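Long-range contacts in lipolytic enzyme, G-D-S-L family (PDB 7BR2), which metabolises the drug diltiazem in a human gut bacterium, as a serine esterase of the SGNH (GDSL) hydrolase family: residues 67-72 and 119-124; 236-242 and 253-257; 355-359 and 430-434. All blocks are in the same frame, centred on the assembly; numbering follows the deposited sequence.

Contact 1 of 3, residues 67-72 and 119-124; sequences MNKRLD and QMEKRF
Two helices running the same way can be joined by apolar side chains facing a sheet and by polar bridges outside. Residues 67-72 and 119-124 are helical, with regular i+4 bonds in the second and weak i+3 ones in the first. Their axes approach to 9.9 Å at 28°, and Asn68 faces Met120, CA to CA 5.5 Å. Arg123, m at chi1 to chi3, is folded but reaches across: its NH1 donates a nearly straight 2.9 Å hydrogen bond to Asp72 OD1 within a salt bridge. Two waters serve Asn68 (chi1 t): one donates to OD1 (2.8 Å) and accepts from Arg123 NH2 (3.0 Å), the other accepts from Asn68 ND2 and Gln119 NE2, each at 3.2 Å. Toward the sheet, Met120 CE lies 3.6 Å from Met67 CB and 3.8 Å from Leu71 CD2, while Leu71 CD1 is 3.9 Å from Phe124 CE1. Met67, Leu71 and Met120 rest on Leu25 and Phe124 touches strand 82-85: near-parallel helices on a parallel sheet, as in the SGNH hydrolase fold.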
# COMPACT_ATOMS: atom_id res chain seq x y z
N MET A 67 -14.60 -1.73 14.84
CA MET A 67 -14.87 -1.86 13.42
C MET A 67 -16.33 -2.21 13.16
O MET A 67 -16.98 -1.61 12.27
CB MET A 67 -13.92 -2.91 12.86
CG MET A 67 -12.46 -2.48 12.93
SD MET A 67 -11.34 -3.75 12.28
CE MET A 67 -9.76 -3.28 12.97
N ASN A 68 -16.88 -3.14 13.95
CA ASN A 68 -18.29 -3.50 13.81
C ASN A 68 -19.20 -2.33 14.13
O ASN A 68 -20.21 -2.12 13.45
CB ASN A 68 -18.63 -4.69 14.70
CG ASN A 68 -20.09 -5.10 14.59
OD1 ASN A 68 -20.52 -5.61 13.56
ND2 ASN A 68 -20.87 -4.83 15.63
N LYS A 69 -18.91 -1.59 15.22
CA LYS A 69 -19.71 -0.41 15.58
C LYS A 69 -19.81 0.58 14.42
O LYS A 69 -20.85 1.24 14.26
CB LYS A 69 -19.13 0.35 16.77
CG LYS A 69 -19.27 -0.19 18.16
CD LYS A 69 -18.73 0.88 19.14
CE LYS A 69 -17.47 1.53 18.57
NZ LYS A 69 -17.21 2.94 18.98
N ARG A 70 -18.73 0.74 13.65
CA ARG A 70 -18.70 1.82 12.66
C ARG A 70 -18.93 1.36 11.22
O ARG A 70 -18.80 2.17 10.30
CB ARG A 70 -17.37 2.58 12.74
CG ARG A 70 -16.15 1.78 12.37
CD ARG A 70 -14.91 2.69 12.45
NE ARG A 70 -13.65 1.94 12.54
CZ ARG A 70 -12.86 1.67 11.51
NH1 ARG A 70 -13.20 2.08 10.29
NH2 ARG A 70 -11.73 1.00 11.71
N LEU A 71 -19.27 0.08 10.99
CA LEU A 71 -19.58 -0.36 9.63
C LEU A 71 -20.60 0.53 8.90
O LEU A 71 -20.37 0.93 7.75
CB LEU A 71 -20.09 -1.80 9.64
CG LEU A 71 -19.06 -2.91 9.87
CD1 LEU A 71 -19.74 -4.27 9.80
CD2 LEU A 71 -17.93 -2.79 8.87
N ASP A 72 -21.74 0.85 9.52
CA ASP A 72 -22.77 1.61 8.80
C ASP A 72 -22.29 3.01 8.43
O ASP A 72 -22.42 3.44 7.27
CB ASP A 72 -24.06 1.72 9.63
CG ASP A 72 -24.90 0.47 9.62
OD1 ASP A 72 -25.02 -0.19 8.57
OD2 ASP A 72 -25.50 0.15 10.67
N GLN A 119 -20.17 -10.84 14.50
CA GLN A 119 -21.10 -9.75 14.21
C GLN A 119 -20.78 -9.15 12.85
O GLN A 119 -21.66 -9.00 11.98
CB GLN A 119 -20.98 -8.70 15.32
CG GLN A 119 -21.44 -9.15 16.71
CD GLN A 119 -22.88 -9.61 16.73
OE1 GLN A 119 -23.18 -10.80 16.60
NE2 GLN A 119 -23.79 -8.66 16.87
N MET A 120 -19.51 -8.84 12.63
CA MET A 120 -19.12 -8.29 11.32
C MET A 120 -19.44 -9.28 10.19
O MET A 120 -19.98 -8.88 9.15
CB MET A 120 -17.64 -7.94 11.31
CG MET A 120 -17.22 -6.89 12.32
SD MET A 120 -15.50 -6.46 12.02
CE MET A 120 -15.77 -5.23 10.79
N GLU A 121 -19.14 -10.56 10.41
CA GLU A 121 -19.31 -11.60 9.40
C GLU A 121 -20.76 -11.67 8.96
O GLU A 121 -21.06 -11.76 7.76
CB GLU A 121 -18.88 -12.93 10.00
CG GLU A 121 -18.74 -14.09 9.06
CD GLU A 121 -18.62 -15.40 9.82
OE1 GLU A 121 -18.90 -15.42 11.03
OE2 GLU A 121 -18.24 -16.42 9.21
N LYS A 122 -21.66 -11.66 9.94
CA LYS A 122 -23.08 -11.58 9.64
C LYS A 122 -23.39 -10.37 8.77
O LYS A 122 -24.14 -10.47 7.80
CB LYS A 122 -23.89 -11.56 10.93
CG LYS A 122 -25.36 -11.32 10.67
CD LYS A 122 -26.25 -11.65 11.87
CE LYS A 122 -27.71 -11.80 11.39
NZ LYS A 122 -28.21 -10.59 10.66
N ARG A 123 -22.80 -9.20 9.10
CA ARG A 123 -23.07 -8.02 8.27
C ARG A 123 -22.56 -8.22 6.85
O ARG A 123 -23.24 -7.85 5.88
CB ARG A 123 -22.47 -6.74 8.86
CG ARG A 123 -22.84 -6.45 10.29
CD ARG A 123 -24.31 -5.98 10.44
NE ARG A 123 -24.81 -5.13 9.35
CZ ARG A 123 -24.79 -3.80 9.38
NH1 ARG A 123 -25.30 -3.10 8.36
NH2 ARG A 123 -24.27 -3.15 10.41
N PHE A 124 -21.37 -8.78 6.70
CA PHE A 124 -20.78 -8.96 5.38
C PHE A 124 -21.59 -9.92 4.53
O PHE A 124 -21.74 -9.72 3.32
CB PHE A 124 -19.33 -9.43 5.51
CG PHE A 124 -18.43 -8.46 6.26
CD1 PHE A 124 -18.72 -7.10 6.29
CD2 PHE A 124 -17.33 -8.92 6.96
CE1 PHE A 124 -17.90 -6.21 6.97
CE2 PHE A 124 -16.50 -8.04 7.65
CZ PHE A 124 -16.78 -6.69 7.66
O HOH W 1 -22.86 -4.31 12.73
O HOH W 2 -23.87 -5.51 16.53

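Contact 2 of 3, residues 236-242 and 253-257; sequences INANKKQ and NIKKI
The turn of a beta-hairpin in one sheet can pack against a strand of another without any strand pairing. Strand 232-237 ends at Asn237, and the hairpin turn to strand 242-247 runs through Ala238, Asn239 and Lys240 in helix-like conformations to Lys241, whose phi/psi of 70/23 is left-handed. Lys241 N bonds to Asn237 O (3.0 Å), and Lys240 N to Asn237 OD1 (2.8 Å), an Asx motif. The facing residues 253-257 end strand 249-257, and Asn253 is left-handed (49/45). Ile254 (chi1 m, chi2 t) points at the turn, its CA 5.8 Å from that of Lys241; its CD1 comes within 3.5 Å of Gln242 C and 4.3 Å of Ile236 CG1, and its carbonyl O lies 3.1 Å from Lys241 CE. Lys255 turns away, yet its NZ stays 4.1 Å from Lys241 NZ, two like charges close together. Lys256 points back across, CD 4.1 Å from Lys241 CG, and NZ donates to Ala238 O at 3.1 Å. Behind the turn, the backbones of Ile236 and Ala238 hydrogen-bond to Lys306 and Thr308 of strand 303-308. Lys255 pairs with Ser262 on strand 260-267 of the antiparallel sheet, whose Ile261 also touches Ile236 and Ala238.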
# COMPACT_ATOMS: atom_id res chain seq x y z
N ILE A 236 15.55 -4.76 -29.04
CA ILE A 236 15.91 -4.22 -30.35
C ILE A 236 17.22 -4.85 -30.81
O ILE A 236 18.23 -4.78 -30.10
CB ILE A 236 16.03 -2.69 -30.31
CG1 ILE A 236 14.66 -2.03 -30.10
CG2 ILE A 236 16.74 -2.18 -31.56
CD1 ILE A 236 14.26 -1.84 -28.65
N ASN A 237 17.21 -5.43 -32.00
CA ASN A 237 18.44 -5.87 -32.64
C ASN A 237 18.99 -4.74 -33.49
O ASN A 237 18.35 -4.30 -34.45
CB ASN A 237 18.22 -7.15 -33.44
CG ASN A 237 19.47 -7.61 -34.17
OD1 ASN A 237 19.96 -6.93 -35.07
ND2 ASN A 237 20.05 -8.72 -33.71
N ALA A 238 20.20 -4.28 -33.16
CA ALA A 238 20.76 -3.11 -33.82
C ALA A 238 21.09 -3.36 -35.28
O ALA A 238 20.91 -2.47 -36.11
CB ALA A 238 21.99 -2.62 -33.06
N ASN A 239 21.51 -4.58 -35.63
CA ASN A 239 21.90 -4.83 -37.01
C ASN A 239 20.70 -5.05 -37.93
O ASN A 239 20.83 -4.85 -39.14
CB ASN A 239 22.82 -6.05 -37.09
CG ASN A 239 24.02 -5.93 -36.16
OD1 ASN A 239 24.37 -6.88 -35.46
ND2 ASN A 239 24.67 -4.76 -36.16
N LYS A 240 19.53 -5.37 -37.39
CA LYS A 240 18.37 -5.63 -38.23
C LYS A 240 17.42 -4.44 -38.27
O LYS A 240 16.65 -4.30 -39.23
CB LYS A 240 17.63 -6.88 -37.75
CG LYS A 240 18.38 -8.18 -38.06
CD LYS A 240 17.46 -9.41 -38.10
CE LYS A 240 17.18 -9.98 -36.72
NZ LYS A 240 16.58 -11.36 -36.81
N LYS A 241 17.45 -3.60 -37.24
CA LYS A 241 16.65 -2.38 -37.19
C LYS A 241 15.15 -2.64 -37.04
O LYS A 241 14.33 -1.81 -37.43
CB LYS A 241 16.93 -1.50 -38.41
CG LYS A 241 18.19 -0.65 -38.23
CD LYS A 241 18.21 0.48 -39.24
CE LYS A 241 16.80 1.07 -39.36
NZ LYS A 241 16.65 2.09 -40.43
N GLN A 242 14.76 -3.80 -36.51
CA GLN A 242 13.38 -4.01 -36.13
C GLN A 242 13.36 -4.46 -34.67
O GLN A 242 14.38 -4.86 -34.11
CB GLN A 242 12.65 -5.04 -37.03
CG GLN A 242 11.76 -4.39 -38.11
CD GLN A 242 10.42 -5.10 -38.34
OE1 GLN A 242 10.04 -5.40 -39.48
NE2 GLN A 242 9.70 -5.36 -37.25
N ASN A 253 10.18 3.70 -35.47
CA ASN A 253 11.21 4.64 -35.93
C ASN A 253 12.62 4.26 -35.46
O ASN A 253 13.42 5.11 -35.07
CB ASN A 253 10.86 6.05 -35.46
CG ASN A 253 11.58 7.12 -36.24
OD1 ASN A 253 12.30 6.84 -37.19
ND2 ASN A 253 11.40 8.37 -35.83
N ILE A 254 12.95 2.98 -35.57
CA ILE A 254 14.32 2.54 -35.32
C ILE A 254 15.22 3.12 -36.40
O ILE A 254 14.99 2.90 -37.60
CB ILE A 254 14.41 1.02 -35.27
CG1 ILE A 254 13.33 0.46 -34.33
CG2 ILE A 254 15.80 0.57 -34.86
CD1 ILE A 254 13.41 -1.03 -34.10
N LYS A 255 16.23 3.87 -35.99
CA LYS A 255 17.15 4.51 -36.91
C LYS A 255 18.57 4.30 -36.43
O LYS A 255 18.83 4.24 -35.22
CB LYS A 255 16.83 6.00 -37.04
CG LYS A 255 15.51 6.28 -37.72
CD LYS A 255 15.51 5.82 -39.17
CE LYS A 255 14.16 6.10 -39.86
NZ LYS A 255 13.78 5.02 -40.84
N LYS A 256 19.49 4.20 -37.39
CA LYS A 256 20.91 4.04 -37.12
C LYS A 256 21.67 5.15 -37.82
O LYS A 256 21.49 5.37 -39.02
CB LYS A 256 21.42 2.68 -37.58
CG LYS A 256 22.04 1.88 -36.47
CD LYS A 256 21.89 0.40 -36.75
CE LYS A 256 23.23 -0.27 -37.05
NZ LYS A 256 23.11 -1.37 -38.05
N ILE A 257 22.46 5.89 -37.06
CA ILE A 257 23.21 7.03 -37.57
C ILE A 257 24.66 6.83 -37.13
O ILE A 257 24.98 6.98 -35.95
CB ILE A 257 22.63 8.36 -37.07
CG1 ILE A 257 21.17 8.53 -37.50
CG2 ILE A 257 23.42 9.55 -37.58
CD1 ILE A 257 20.30 9.34 -36.52

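Contact 3 of 3, residues 355-359 and 430-434; sequences LNEYR and LISKI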
# COMPACT_ATOMS: atom_id res chain seq x y z
N LEU A 355 1.72 13.65 -5.85
CA LEU A 355 0.30 13.97 -5.81
C LEU A 355 -0.46 12.99 -4.91
O LEU A 355 -1.31 13.40 -4.09
CB LEU A 355 -0.28 13.94 -7.23
CG LEU A 355 0.20 15.09 -8.12
CD1 LEU A 355 -0.12 14.83 -9.59
CD2 LEU A 355 -0.41 16.42 -7.68
N ASN A 356 -0.13 11.69 -5.03
CA ASN A 356 -0.82 10.66 -4.26
C ASN A 356 -0.53 10.80 -2.77
O ASN A 356 -1.40 10.54 -1.94
CB ASN A 356 -0.40 9.29 -4.76
CG ASN A 356 -1.13 8.17 -4.05
OD1 ASN A 356 -2.36 8.15 -3.99
ND2 ASN A 356 -0.36 7.23 -3.48
N GLU A 357 0.69 11.21 -2.41
CA GLU A 357 1.02 11.41 -1.00
C GLU A 357 0.28 12.63 -0.41
O GLU A 357 -0.24 12.56 0.72
CB GLU A 357 2.55 11.54 -0.85
CG GLU A 357 3.05 12.05 0.49
CD GLU A 357 2.89 11.06 1.63
OE1 GLU A 357 2.71 9.85 1.36
OE2 GLU A 357 2.93 11.51 2.81
N TYR A 358 0.20 13.73 -1.16
CA TYR A 358 -0.64 14.86 -0.74
C TYR A 358 -2.06 14.40 -0.46
O TYR A 358 -2.68 14.76 0.56
CB TYR A 358 -0.68 15.94 -1.83
CG TYR A 358 0.52 16.83 -1.99
CD1 TYR A 358 1.06 17.50 -0.90
CD2 TYR A 358 1.10 17.04 -3.23
CE1 TYR A 358 2.15 18.34 -1.04
CE2 TYR A 358 2.20 17.88 -3.38
CZ TYR A 358 2.72 18.52 -2.27
OH TYR A 358 3.81 19.35 -2.39
N ARG A 359 -2.61 13.61 -1.39
CA ARG A 359 -3.95 13.05 -1.25
C ARG A 359 -4.07 12.20 0.01
O ARG A 359 -5.02 12.35 0.79
CB ARG A 359 -4.30 12.23 -2.49
CG ARG A 359 -5.64 11.50 -2.41
CD ARG A 359 -5.59 10.18 -3.18
NE ARG A 359 -4.62 9.23 -2.62
CZ ARG A 359 -4.83 8.50 -1.53
NH1 ARG A 359 -5.97 8.60 -0.87
NH2 ARG A 359 -3.89 7.65 -1.11
N LEU A 430 -6.63 16.29 -6.71
CA LEU A 430 -5.39 15.52 -6.82
C LEU A 430 -5.59 14.25 -7.63
O LEU A 430 -4.76 13.90 -8.48
CB LEU A 430 -4.87 15.19 -5.42
CG LEU A 430 -4.48 16.41 -4.60
CD1 LEU A 430 -4.25 16.02 -3.15
CD2 LEU A 430 -3.23 17.06 -5.20
N ILE A 431 -6.69 13.54 -7.37
CA ILE A 431 -6.97 12.29 -8.08
C ILE A 431 -7.18 12.54 -9.57
O ILE A 431 -6.72 11.77 -10.42
CB ILE A 431 -8.17 11.57 -7.42
CG1 ILE A 431 -7.84 11.24 -5.96
CG2 ILE A 431 -8.54 10.30 -8.18
CD1 ILE A 431 -9.04 10.89 -5.08
N SER A 432 -7.91 13.61 -9.91
CA SER A 432 -8.09 13.96 -11.31
C SER A 432 -6.76 14.31 -11.96
O SER A 432 -6.51 13.93 -13.11
CB SER A 432 -9.08 15.12 -11.47
OG SER A 432 -10.36 14.73 -11.03
N LYS A 433 -5.91 15.08 -11.27
CA LYS A 433 -4.62 15.39 -11.87
C LYS A 433 -3.85 14.10 -12.15
O LYS A 433 -3.29 13.93 -13.24
CB LYS A 433 -3.83 16.32 -10.95
CG LYS A 433 -2.70 17.06 -11.67
CD LYS A 433 -3.25 17.76 -12.89
CE LYS A 433 -2.67 19.14 -13.04
NZ LYS A 433 -3.33 19.93 -14.12
N ILE A 434 -3.83 13.18 -11.18
CA ILE A 434 -3.12 11.92 -11.36
C ILE A 434 -3.62 11.19 -12.60
O ILE A 434 -2.83 10.76 -13.44
CB ILE A 434 -3.23 11.04 -10.10
CG1 ILE A 434 -2.28 11.54 -9.02
CG2 ILE A 434 -2.94 9.58 -10.44
CD1 ILE A 434 -2.54 10.90 -7.66
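Knobs-into-holes packing can join two antiparallel helices, as residues 355-359 and 430-434 illustrate. Their axes approach to 9.4 Å with a signed crossing angle of -162°, and no hydrogen bond passes between them, so shape does the work. Leu430, in the m,t rotamer, is a knob in a hole lined by Leu355, Tyr358, Arg359 and, one turn on, Leu362. Its CD1 reaches Arg359 N at 3.4 Å and Tyr358 CB at 3.8 Å, whereas its CD2 meets Leu355 CD2 at 3.8 Å. Leu355 has the same m,t rotamer and packs against the next turn as well, with CB 3.6 Å from Ile434 CG1 and CD1 4.0 Å from Lys433 CG. Ile434 (chi1 m, chi2 t) extends CD1 to 3.9 Å from Asn356 CB. The tyrosine meets the partner helix at CB while its ring leads away. Arg359 starts with chi1 t, then bends at chi3 (p), bringing CD to 3.7 Å from Ile431 CG1 and turning NE back onto Asn356 OD1 (2.9 Å); Asn356, with chi1 t, is placed to accept it. Helix 35-46 closes over this side of the pair: Trp40 touches Arg359 and Ile431, Met44 touches Asn356 and Ile434, and Ser37 O accepts from Asn356 ND2, so three helices meet here.

How the contacts relate
From the N terminus, the three contacts come in series: none nests in or crosses another. Contact 1 closes a 46-residue loop that includes strand 82-85, and so ties two helices of the parallel-sheet domain. Contact 2 spans just 10 residues, mostly strand, and joins the turn after strand 232-237 of the mixed sheet to edge strand 249-257 of the antiparallel sheet, on the opposite side of the chain's centre from contact 1. Contact 3 encloses 70 largely helical residues and brings helix 417-437 back against helix 344-377, its centre about 30 and 39 Å from the centres of contacts 1 and 2. Strand 443-449 then pairs with 260-267, returning the chain to the antiparallel sheet of contact 2.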